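PilY2 protein (Pseudomonas aeruginosa, PDB 3TDQ) probably takes part in the assembly of type 4 fimbriae (pili). Local coordinates at residues A[10-14]-A[24-28]. Numbering follows the deposited sequence.
Sequences AGVVF and DIDHR
Antiparallel pairing in a beta hairpin joins residues 10-14, on the long strand 6-17, to residues 24-28, where strand 22-25 ends and a type I' turn from Ile25 to Arg28 leads into strand 28-31. The three strands form a meander within a five-stranded antiparallel sheet, consistent with an OB-like fold. Val13 and Ile25 form a non-hydrogen-bonded pair (CA-CA 4.4 Å), flanked by Phe14 N to Asp24 O at 2.8 Å and Asp26 N to Val12 O at 3.0 Å. CA-H...O contacts, Ile25 CA to Val12 O and Val13 CA to Asp24 O, both 3.4 Å, lie between these bonds. Val13 (t) and Ile25 (m, t) share one sheet face, Val13 CG2 to Ile25 CG1 4.1 Å, and both touch Val53 of strand 52-58. Asp26 and His27 take left-handed backbone angles (52/38 and 71/14), and this tight two-residue connection closes through Ile25 N to Arg28 O and Arg28 N to Ile25 O, both 3.0 Å. Where strand pairing stops, the Asp26 side chain (m) takes over: OD1 accepts Val12 N at 3.1 Å, while OD2 and Ala10 O each accept a hydrogen bond from one water at 2.8 Å. Gly11 CA passes 3.4 Å from Asp26 OD2, where an ideal CB would clash with both that oxygen and Ile25 CG2. Phe14 (m) leans over the turn, its ring oblique to that of His27 (centroids 4.3 Å, planes 44°), with His27 CE1 over one face. Asp26 OD1 thus replaces a backbone acceptor for Val12 N, while the water supplies the hydrogens that join two acceptors, Asp26 OD2 and Ala10 O.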
loop_
_atom_site.group_PDB
_atom_site.type_symbol
_atom_site.label_atom_id
_atom_site.label_comp_id
_atom_site.label_asym_id
_atom_site.label_seq_id
_atom_site.Cartn_x
_atom_site.Cartn_y
_atom_site.Cartn_z
ATOM N N ALA A 10 -1.353 11.347 -0.987
ATOM C CA ALA A 10 0.038 10.929 -0.840
ATOM C C ALA A 10 0.861 12.095 -0.341
ATOM O O ALA A 10 0.545 13.239 -0.640
ATOM C CB ALA A 10 0.595 10.401 -2.156
ATOM N N GLY A 11 1.867 11.811 0.468
ATOM C CA GLY A 11 2.723 12.864 0.996
ATOM C C GLY A 11 3.838 12.352 1.872
ATOM O O GLY A 11 4.240 11.193 1.768
ATOM N N VAL A 12 4.361 13.238 2.704
ATOM C CA VAL A 12 5.459 12.971 3.630
ATOM C C VAL A 12 4.950 13.179 5.052
ATOM O O VAL A 12 4.337 14.207 5.335
ATOM C CB VAL A 12 6.705 13.875 3.324
ATOM C CG1 VAL A 12 7.854 13.593 4.293
ATOM C CG2 VAL A 12 7.181 13.722 1.868
ATOM N N VAL A 13 5.227 12.223 5.949
ATOM C CA VAL A 13 4.876 12.346 7.366
ATOM C C VAL A 13 5.866 13.337 8.013
ATOM O O VAL A 13 7.077 13.183 7.860
ATOM C CB VAL A 13 4.881 10.961 8.100
ATOM C CG1 VAL A 13 4.595 11.121 9.594
ATOM C CG2 VAL A 13 3.887 9.980 7.469
ATOM N N PHE A 14 5.363 14.341 8.726
ATOM C CA PHE A 14 6.219 15.300 9.428
ATOM C C PHE A 14 6.258 14.999 10.931
ATOM O O PHE A 14 7.288 15.202 11.569
ATOM C CB PHE A 14 5.747 16.740 9.178
ATOM C CG PHE A 14 6.221 17.267 7.838
ATOM C CD1 PHE A 14 5.598 16.875 6.656
ATOM C CD2 PHE A 14 7.289 18.156 7.760
ATOM C CE1 PHE A 14 6.050 17.345 5.418
ATOM C CE2 PHE A 14 7.727 18.637 6.522
ATOM C CZ PHE A 14 7.109 18.218 5.361
ATOM N N ASP A 24 0.563 13.738 11.130
ATOM C CA ASP A 24 0.746 14.983 10.393
ATOM C C ASP A 24 1.445 14.632 9.072
ATOM O O ASP A 24 2.598 14.178 9.066
ATOM C CB ASP A 24 1.553 15.963 11.267
ATOM C CG ASP A 24 2.169 17.184 10.627
ATOM O OD1 ASP A 24 2.071 17.328 9.381
ATOM O OD2 ASP A 24 2.793 17.970 11.360
ATOM N N ILE A 25 0.731 14.841 7.967
ATOM C CA ILE A 25 1.203 14.594 6.598
ATOM C C ILE A 25 1.115 15.914 5.840
ATOM O O ILE A 25 0.010 16.455 5.692
ATOM C CB ILE A 25 0.386 13.455 5.891
ATOM C CG1 ILE A 25 0.466 12.126 6.689
ATOM C CG2 ILE A 25 0.862 13.247 4.434
ATOM C CD1 ILE A 25 -0.568 11.084 6.259
ATOM N N ASP A 26 2.277 16.448 5.383
ATOM C CA ASP A 26 2.350 17.728 4.639
ATOM C C ASP A 26 1.611 18.859 5.401
ATOM O O ASP A 26 0.956 19.699 4.779
ATOM C CB ASP A 26 1.790 17.595 3.201
ATOM C CG ASP A 26 2.493 16.581 2.284
ATOM O OD1 ASP A 26 3.645 16.203 2.583
ATOM O OD2 ASP A 26 1.892 16.196 1.254
ATOM N N HIS A 27 1.728 18.871 6.749
ATOM C CA HIS A 27 1.171 19.896 7.653
ATOM C C HIS A 27 -0.356 19.852 7.768
ATOM O O HIS A 27 -0.941 20.792 8.303
ATOM C CB HIS A 27 1.663 21.318 7.284
ATOM C CG HIS A 27 3.112 21.342 6.919
ATOM N ND1 HIS A 27 4.096 21.045 7.853
ATOM C CD2 HIS A 27 3.695 21.538 5.713
ATOM C CE1 HIS A 27 5.243 21.101 7.192
ATOM N NE2 HIS A 27 5.050 21.402 5.902
ATOM N N ARG A 28 -0.993 18.766 7.301
ATOM C CA ARG A 28 -2.427 18.497 7.515
ATOM C C ARG A 28 -2.523 17.393 8.568
ATOM O O ARG A 28 -1.596 16.587 8.670
ATOM C CB ARG A 28 -3.154 18.089 6.220
ATOM C CG ARG A 28 -3.491 19.249 5.277
ATOM C CD ARG A 28 -2.314 19.666 4.426
ATOM N NE ARG A 28 -2.647 20.781 3.539
ATOM C CZ ARG A 28 -1.763 21.446 2.807
ATOM N NH1 ARG A 28 -0.471 21.137 2.868
ATOM N NH2 ARG A 28 -2.157 22.446 2.031
HETATM O O HOH W 1 -0.632 14.931 1.185
#